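Local coordinates for TSSL1 (Pseudomonas aeruginosa, PDB 4B62), which probably binds peptidoglycan through this OmpA-like module, tying the type VI secretion system of the bacterium to its cell wall, at residues 45-48 / 54-57; 21-26 / 63-68; 81-86 / 94-99. All coordinates share one frame; numbering follows the deposited sequence.

Contact 1 (45-48 / 54-57). With PO4 (phosphate ion), chain C.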
loop_
_atom_site.group_PDB
_atom_site.type_symbol
_atom_site.label_atom_id
_atom_site.label_comp_id
_atom_site.label_asym_id
_atom_site.label_seq_id
_atom_site.Cartn_x
_atom_site.Cartn_y
_atom_site.Cartn_z
ATOM N N ASP A 45 -8.714 -3.619 0.120
ATOM C CA ASP A 45 -10.122 -3.220 0.172
ATOM C C ASP A 45 -10.301 -1.731 0.475
ATOM O O ASP A 45 -11.362 -1.180 0.203
ATOM C CB ASP A 45 -10.907 -4.008 1.234
ATOM C CG ASP A 45 -10.751 -5.517 1.110
ATOM O OD1 ASP A 45 -10.773 -6.061 -0.015
ATOM O OD2 ASP A 45 -10.618 -6.168 2.168
ATOM N N GLU A 46 -9.297 -1.086 1.067
ATOM C CA GLU A 46 -9.367 0.345 1.374
ATOM C C GLU A 46 -9.076 1.241 0.174
ATOM O O GLU A 46 -9.272 2.448 0.282
ATOM C CB GLU A 46 -8.413 0.716 2.516
ATOM C CG GLU A 46 -8.669 -0.029 3.819
ATOM C CD GLU A 46 -10.021 0.245 4.442
ATOM O OE1 GLU A 46 -10.667 1.252 4.080
ATOM O OE2 GLU A 46 -10.420 -0.566 5.303
ATOM N N LEU A 47 -8.595 0.653 -0.931
ATOM C CA LEU A 47 -8.131 1.408 -2.101
ATOM C C LEU A 47 -8.779 1.012 -3.411
ATOM O O LEU A 47 -9.077 1.880 -4.228
ATOM C CB LEU A 47 -6.619 1.244 -2.239
ATOM C CG LEU A 47 -5.809 1.915 -1.128
ATOM C CD1 LEU A 47 -4.363 1.459 -1.243
ATOM C CD2 LEU A 47 -5.902 3.438 -1.142
ATOM N N PHE A 48 -8.950 -0.295 -3.619
ATOM C CA PHE A 48 -9.260 -0.858 -4.926
ATOM C C PHE A 48 -10.568 -1.636 -4.874
ATOM O O PHE A 48 -10.862 -2.302 -3.880
ATOM C CB PHE A 48 -8.187 -1.878 -5.359
ATOM C CG PHE A 48 -6.754 -1.416 -5.204
ATOM C CD1 PHE A 48 -6.197 -0.502 -6.072
ATOM C CD2 PHE A 48 -5.963 -1.916 -4.169
ATOM C CE1 PHE A 48 -4.893 -0.088 -5.915
ATOM C CE2 PHE A 48 -4.662 -1.498 -4.018
ATOM C CZ PHE A 48 -4.133 -0.586 -4.894
ATOM N N SER A 54 -6.996 -0.104 -9.924
ATOM C CA SER A 54 -7.300 1.320 -9.932
ATOM C C SER A 54 -7.761 1.756 -8.546
ATOM O O SER A 54 -8.590 1.100 -7.926
ATOM C CB SER A 54 -8.390 1.643 -10.956
ATOM O OG SER A 54 -7.940 1.411 -12.278
ATOM N N VAL A 55 -7.210 2.857 -8.056
ATOM C CA VAL A 55 -7.641 3.397 -6.776
ATOM C C VAL A 55 -8.965 4.108 -7.015
ATOM O O VAL A 55 -9.040 5.055 -7.785
ATOM C CB VAL A 55 -6.623 4.334 -6.108
ATOM C CG1 VAL A 55 -7.141 4.854 -4.772
ATOM C CG2 VAL A 55 -5.293 3.621 -5.917
ATOM N N ARG A 56 -10.004 3.642 -6.335
ATOM C CA ARG A 56 -11.350 4.198 -6.524
ATOM C C ARG A 56 -11.341 5.696 -6.228
ATOM O O ARG A 56 -10.669 6.122 -5.305
ATOM C CB ARG A 56 -12.370 3.494 -5.620
ATOM C CG ARG A 56 -12.250 1.980 -5.588
ATOM C CD ARG A 56 -13.538 1.315 -5.154
ATOM N NE ARG A 56 -14.498 1.207 -6.244
ATOM C CZ ARG A 56 -15.736 0.737 -6.105
ATOM N NH1 ARG A 56 -16.197 0.369 -4.922
ATOM N NH2 ARG A 56 -16.529 0.661 -7.153
ATOM N N ASP A 57 -12.093 6.500 -6.998
ATOM C CA ASP A 57 -12.102 7.938 -6.769
ATOM C C ASP A 57 -12.380 8.250 -5.304
ATOM O O ASP A 57 -11.738 9.103 -4.701
ATOM C CB ASP A 57 -13.178 8.620 -7.604
ATOM C CG ASP A 57 -12.805 8.781 -9.057
ATOM O OD1 ASP A 57 -11.908 8.101 -9.574
ATOM O OD2 ASP A 57 -13.442 9.623 -9.700
HETATM P P PO4 C . -8.742 -1.682 -13.381
HETATM O O1 PO4 C . -9.793 -0.994 -12.549
HETATM O O2 PO4 C . -9.312 -2.957 -13.915
HETATM O O3 PO4 C . -8.349 -0.817 -14.549
HETATM O O4 PO4 C . -7.503 -1.997 -12.591
#
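In the OmpA-like fold of this module, the long loop between strand 37-43 and helix 60-72 doubles back on itself, and L47 and F48 at its start meet S54, V55 and R56 near its end. One backbone bond pins the turn: R56 N donates to L47 O over 2.9 Å. The same oxygen takes a CA-H contact from V55 CA at 3.3 Å, so one carbonyl serves two neighbouring groups of the returning chain.

Around this bond the side chains are mostly apolar, as suits a buried place. L47 and V55 run side by side, with L47 CD2 4.1 Å from V55 CG1, while the other branch, V55 CG2, approaches the ring of F48 at CE1 (3.7 Å). L47 CB, from the same segment as F48, lies over the ring's centre, while S54 O comes from across the contact to the edge, 3.4 Å from F48 CD1. Beyond the segments, L62 and L63 of helix 60-72 close over L47, and V107 and R103 of helix 96-115 touch F48.

On the surface side the polar S54 suits a phosphate ion, probably from the crystallisation liquor, that is also held by S52, A53 and Y93. The hydrogen bond from S54 OG, 3.0 Å from phosphate O1, is weak and doubtful, since it rests on one of that side chain's two conformers.

Contact 2 (21-26 / 63-68)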
loop_
_atom_site.group_PDB
_atom_site.type_symbol
_atom_site.label_atom_id
_atom_site.label_comp_id
_atom_site.label_asym_id
_atom_site.label_seq_id
_atom_site.Cartn_x
_atom_site.Cartn_y
_atom_site.Cartn_z
ATOM N N ALA A 21 -3.376 9.932 12.247
ATOM C CA ALA A 21 -4.189 9.553 13.400
ATOM C C ALA A 21 -5.608 9.082 13.054
ATOM O O ALA A 21 -6.062 8.072 13.587
ATOM C CB ALA A 21 -4.260 10.698 14.400
ATOM N N ASP A 22 -6.318 9.833 12.216
ATOM C CA ASP A 22 -7.706 9.480 11.889
ATOM C C ASP A 22 -7.779 8.128 11.195
ATOM O O ASP A 22 -8.640 7.320 11.491
ATOM C CB ASP A 22 -8.373 10.523 10.994
ATOM C CG ASP A 22 -8.664 11.816 11.709
ATOM O OD1 ASP A 22 -9.030 11.790 12.906
ATOM O OD2 ASP A 22 -8.529 12.867 11.062
ATOM N N ASP A 23 -6.863 7.889 10.265
ATOM C CA ASP A 23 -6.857 6.638 9.518
ATOM C C ASP A 23 -6.476 5.459 10.401
ATOM O O ASP A 23 -7.005 4.363 10.233
ATOM C CB ASP A 23 -5.936 6.736 8.308
ATOM C CG ASP A 23 -6.464 7.686 7.262
ATOM O OD1 ASP A 23 -7.666 7.558 6.893
ATOM O OD2 ASP A 23 -5.685 8.553 6.796
ATOM N N ILE A 24 -5.573 5.693 11.353
ATOM C CA ILE A 24 -5.211 4.646 12.299
ATOM C C ILE A 24 -6.419 4.317 13.189
ATOM O O ILE A 24 -6.738 3.138 13.375
ATOM C CB ILE A 24 -3.965 5.012 13.127
ATOM C CG1 ILE A 24 -2.711 5.002 12.239
ATOM C CG2 ILE A 24 -3.802 4.056 14.304
ATOM C CD1 ILE A 24 -1.507 5.665 12.873
ATOM N N LYS A 25 -7.089 5.338 13.731
ATOM C CA LYS A 25 -8.233 5.103 14.633
ATOM C C LYS A 25 -9.384 4.422 13.898
ATOM O O LYS A 25 -10.046 3.553 14.459
ATOM C CB LYS A 25 -8.717 6.412 15.276
ATOM C CG LYS A 25 -9.771 6.228 16.370
ATOM N N ALA A 26 -9.608 4.809 12.647
ATOM C CA ALA A 26 -10.648 4.193 11.810
ATOM C C ALA A 26 -10.262 2.803 11.279
ATOM O O ALA A 26 -11.085 2.127 10.660
ATOM C CB ALA A 26 -10.967 5.100 10.639
ATOM N N LEU A 63 -4.920 7.992 -0.014
ATOM C CA LEU A 63 -3.563 8.104 -0.562
ATOM C C LEU A 63 -3.074 9.540 -0.542
ATOM O O LEU A 63 -1.887 9.790 -0.387
ATOM C CB LEU A 63 -3.466 7.526 -1.962
ATOM C CG LEU A 63 -3.429 6.015 -2.058
ATOM C CD1 LEU A 63 -3.132 5.623 -3.488
ATOM C CD2 LEU A 63 -2.373 5.402 -1.136
ATOM N N LEU A 64 -3.976 10.500 -0.720
ATOM C CA LEU A 64 -3.579 11.904 -0.604
ATOM C C LEU A 64 -3.027 12.226 0.793
ATOM O O LEU A 64 -2.034 12.930 0.915
ATOM C CB LEU A 64 -4.746 12.829 -0.960
ATOM C CG LEU A 64 -4.423 14.321 -0.979
ATOM C CD1 LEU A 64 -3.295 14.634 -1.942
ATOM C CD2 LEU A 64 -5.692 15.058 -1.353
ATOM N N ARG A 65 -3.648 11.691 1.841
ATOM C CA ARG A 65 -3.146 11.907 3.206
ATOM C C ARG A 65 -1.761 11.292 3.390
ATOM O O ARG A 65 -0.911 11.850 4.111
ATOM C CB ARG A 65 -4.122 11.358 4.238
ATOM C CG ARG A 65 -5.428 12.128 4.238
ATOM C CD ARG A 65 -6.318 11.767 5.388
ATOM N NE ARG A 65 -6.926 10.456 5.266
ATOM C CZ ARG A 65 -8.040 10.191 4.590
ATOM N NH1 ARG A 65 -8.637 11.137 3.866
ATOM N NH2 ARG A 65 -8.544 8.964 4.615
ATOM N N ILE A 66 -1.533 10.150 2.745
ATOM C CA ILE A 66 -0.201 9.574 2.783
ATOM C C ILE A 66 0.791 10.459 2.037
ATOM O O ILE A 66 1.881 10.717 2.543
ATOM C CB ILE A 66 -0.211 8.118 2.309
ATOM C CG1 ILE A 66 -0.959 7.303 3.358
ATOM C CG2 ILE A 66 1.206 7.595 2.123
ATOM C CD1 ILE A 66 -1.481 5.989 2.872
ATOM N N ALA A 67 0.417 10.961 0.867
ATOM C CA ALA A 67 1.271 11.907 0.147
ATOM C C ALA A 67 1.606 13.144 0.977
ATOM O O ALA A 67 2.748 13.625 0.946
ATOM C CB ALA A 67 0.630 12.323 -1.171
ATOM N N ASP A 68 0.617 13.662 1.700
ATOM C CA ASP A 68 0.828 14.822 2.549
ATOM C C ASP A 68 1.880 14.509 3.618
ATOM O O ASP A 68 2.755 15.328 3.894
ATOM C CB ASP A 68 -0.467 15.255 3.252
ATOM C CG ASP A 68 -1.459 15.939 2.341
ATOM O OD1 ASP A 68 -1.069 16.454 1.285
ATOM O OD2 ASP A 68 -2.650 15.982 2.734
#
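D23 and R65 face each other with their flat ends almost in one plane: the carboxylate and the guanidinium are turned only 27° apart, and the carboxylate lies at the guanidinium's edge. R65 takes hold side-on, using NE and one terminal nitrogen, one for each oxygen. The bond from R65 NE to D23 OD2 is short and straight, 2.7 Å at 169°, with the oxygen in the guanidinium plane. Its companion, from R65 NH2 to D23 OD1, measures 2.8 Å and is more bent, the oxygen being tilted from that plane. Both oxygens use their syn lone pairs.

This bidentate salt bridge spans from the short helix 21-25, which precedes the first strand, to helix 60-72 of the OmpA-like fold. The backbones stay well apart, D23 CA and R65 CA being 9.0 Å from each other, a distance that the long arginine covers, while a short aspartate suffices opposite. The chain of R65 bends at its third torsion (chi3 -72°), which brings NE round to the carboxylate. Because D23 is buried, the two bonds from R65 probably offset much of the cost of its charge. V29 packs beside D23 as an apolar neighbour.

Contact 3 (81-86 / 94-99)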
loop_
_atom_site.group_PDB
_atom_site.type_symbol
_atom_site.label_atom_id
_atom_site.label_comp_id
_atom_site.label_asym_id
_atom_site.label_seq_id
_atom_site.Cartn_x
_atom_site.Cartn_y
_atom_site.Cartn_z
ATOM N N GLY A 81 3.298 -4.922 -3.040
ATOM C CA GLY A 81 1.925 -5.358 -3.249
ATOM C C GLY A 81 1.803 -6.849 -2.968
ATOM O O GLY A 81 2.697 -7.635 -3.319
ATOM N N HIS A 82 0.678 -7.240 -2.370
ATOM C CA HIS A 82 0.458 -8.600 -1.898
ATOM C C HIS A 82 -0.958 -9.040 -2.212
ATOM O O HIS A 82 -1.886 -8.221 -2.203
ATOM C CB HIS A 82 0.663 -8.673 -0.388
ATOM C CG HIS A 82 1.986 -8.146 0.036
ATOM N ND1 HIS A 82 3.083 -8.958 0.251
ATOM C CD2 HIS A 82 2.401 -6.873 0.237
ATOM C CE1 HIS A 82 4.111 -8.198 0.570
ATOM N NE2 HIS A 82 3.731 -6.933 0.570
ATOM N N SER A 83 -1.092 -10.331 -2.497
ATOM C CA SER A 83 -2.365 -10.976 -2.738
ATOM C C SER A 83 -2.642 -11.992 -1.647
ATOM O O SER A 83 -1.773 -12.302 -0.818
ATOM C CB SER A 83 -2.362 -11.701 -4.085
ATOM O OG SER A 83 -1.424 -12.771 -4.079
ATOM N N ASP A 84 -3.850 -12.531 -1.672
ATOM C CA ASP A 84 -4.164 -13.766 -0.964
ATOM C C ASP A 84 -3.756 -14.933 -1.897
ATOM O O ASP A 84 -3.040 -14.710 -2.870
ATOM C CB ASP A 84 -5.647 -13.786 -0.562
ATOM C CG ASP A 84 -6.576 -13.642 -1.736
ATOM O OD1 ASP A 84 -6.173 -13.976 -2.874
ATOM O OD2 ASP A 84 -7.719 -13.185 -1.499
ATOM N N ASN A 85 -4.220 -16.148 -1.625
ATOM C CA ASN A 85 -3.939 -17.299 -2.499
ATOM C C ASN A 85 -5.162 -17.770 -3.302
ATOM O O ASN A 85 -5.214 -18.921 -3.762
ATOM C CB ASN A 85 -3.359 -18.452 -1.679
ATOM C CG ASN A 85 -4.379 -19.076 -0.754
ATOM O OD1 ASN A 85 -5.472 -18.541 -0.562
ATOM N ND2 ASN A 85 -4.032 -20.223 -0.184
ATOM N N ARG A 86 -6.112 -16.858 -3.495
ATOM C CA ARG A 86 -7.396 -17.142 -4.146
ATOM C C ARG A 86 -7.608 -16.144 -5.272
ATOM O O ARG A 86 -8.364 -15.185 -5.123
ATOM C CB ARG A 86 -8.561 -17.020 -3.164
ATOM C CG ARG A 86 -8.371 -17.717 -1.839
ATOM C CD ARG A 86 -8.182 -19.217 -1.937
ATOM N NE ARG A 86 -8.038 -19.796 -0.596
ATOM C CZ ARG A 86 -9.025 -20.311 0.138
ATOM N NH1 ARG A 86 -10.281 -20.348 -0.309
ATOM N NH2 ARG A 86 -8.751 -20.803 1.343
ATOM N N PRO A 94 -4.162 -11.467 -15.115
ATOM C CA PRO A 94 -4.383 -12.907 -15.251
ATOM C C PRO A 94 -3.897 -13.777 -14.088
ATOM O O PRO A 94 -4.115 -14.989 -14.100
ATOM C CB PRO A 94 -3.628 -13.261 -16.533
ATOM C CG PRO A 94 -2.634 -12.166 -16.717
ATOM C CD PRO A 94 -3.272 -10.933 -16.161
ATOM N N SER A 95 -3.248 -13.162 -13.101
ATOM C CA SER A 95 -2.767 -13.856 -11.921
ATOM C C SER A 95 -2.821 -12.923 -10.719
ATOM O O SER A 95 -2.881 -11.674 -10.850
ATOM C CB SER A 95 -1.320 -14.322 -12.107
ATOM O OG SER A 95 -0.432 -13.219 -12.224
ATOM N N ASN A 96 -2.771 -13.534 -9.539
ATOM C CA ASN A 96 -2.597 -12.767 -8.322
ATOM C C ASN A 96 -1.255 -12.030 -8.325
ATOM O O ASN A 96 -1.160 -10.928 -7.802
ATOM C CB ASN A 96 -2.725 -13.664 -7.082
ATOM C CG ASN A 96 -4.036 -13.464 -6.327
ATOM O OD1 ASN A 96 -4.724 -12.453 -6.488
ATOM N ND2 ASN A 96 -4.368 -14.420 -5.463
ATOM N N TRP A 97 -0.217 -12.629 -8.915
ATOM C CA TRP A 97 1.055 -11.936 -9.036
ATOM C C TRP A 97 0.889 -10.619 -9.790
ATOM O O TRP A 97 1.298 -9.560 -9.310
ATOM C CB TRP A 97 2.149 -12.794 -9.701
ATOM C CG TRP A 97 3.340 -11.972 -9.865
ATOM C CD1 TRP A 97 4.268 -11.668 -8.898
ATOM C CD2 TRP A 97 3.703 -11.212 -11.018
ATOM N NE1 TRP A 97 5.178 -10.781 -9.387
ATOM C CE2 TRP A 97 4.877 -10.504 -10.693
ATOM C CE3 TRP A 97 3.184 -11.100 -12.318
ATOM C CZ2 TRP A 97 5.521 -9.664 -11.604
ATOM C CZ3 TRP A 97 3.836 -10.265 -13.223
ATOM C CH2 TRP A 97 4.987 -9.559 -12.857
ATOM N N LYS A 98 0.237 -10.680 -10.948
ATOM C CA LYS A 98 0.113 -9.483 -11.754
ATOM C C LYS A 98 -0.733 -8.437 -11.052
ATOM O O LYS A 98 -0.400 -7.250 -11.077
ATOM C CB LYS A 98 -0.443 -9.794 -13.136
ATOM C CG LYS A 98 -0.387 -8.586 -14.068
ATOM C CD LYS A 98 1.044 -8.220 -14.440
ATOM C CE LYS A 98 1.183 -6.840 -15.070
ATOM N NZ LYS A 98 0.588 -6.812 -16.426
ATOM N N LEU A 99 -1.813 -8.866 -10.402
ATOM C CA LEU A 99 -2.618 -7.915 -9.643
ATOM C C LEU A 99 -1.794 -7.246 -8.529
ATOM O O LEU A 99 -1.891 -6.027 -8.319
ATOM C CB LEU A 99 -3.855 -8.595 -9.064
ATOM C CG LEU A 99 -4.833 -7.670 -8.340
ATOM C CD1 LEU A 99 -5.422 -6.620 -9.276
ATOM C CD2 LEU A 99 -5.908 -8.511 -7.652
#
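The side-chain amide of N96 presents one face to S83, whose CB stands above the amide carbon, 3.3 Å from N96 CG. At the nitrogen end it meets the carboxylate of D84, the two planes being turned 60° apart. N96 ND2 donates to D84 OD1 at 3.2 Å, nearly along that oxygen's C-O axis, with the acceptor tilted 22° from the amide plane. D84 O is nearer still, but the angle there is too poor for a hydrogen bond. With chi1 at -106°, away from a staggered minimum, N96 appears to pay some torsional strain for this position.

D84 OD1 has a second donor, R86 N at 2.9 Å, which comes from above the carboxylate plane and closes an Asx turn. Aspartate suits this place, since one oxygen can hold both the turn and the asparagine while OD2 forms a salt bridge with R145. S83 OG, for its part, donates to D84 O at 2.8 Å. At the start of the helix, S95 is the N-cap: its short hydroxyl folds back to accept from K98 N at 2.9 Å.

The contact thus joins the loop leaving strand 77-82 to the first turn of helix 96-115, within the beta-alpha-beta unit that ends in strand 121-125; G81 pairs by backbone bonds with E124 of that parallel neighbour, and H82 with R146 of antiparallel strand 146-152.

In the fold
Contact 1 is nested in the chain inside the loop closed by contact 2, and their centres lie 14 Å apart. L63 joins them: its CG is 3.7 Å from L47 CD2 and its CD1 3.8 Å from V55 CG2, so the apolar side of helix 60-72 serves the loop while R65 serves helix 21-25. Contact 3 follows later in the chain. Its nearest atoms are about 7 Å from contact 1, yet R145, which holds D84, also pairs with D45 in one of that residue's two conformers. Contacts 2 and 3 lie on opposite sides of the chain's centre, 25 Å apart between centres. The phosphate lies at contact 1, beside S54.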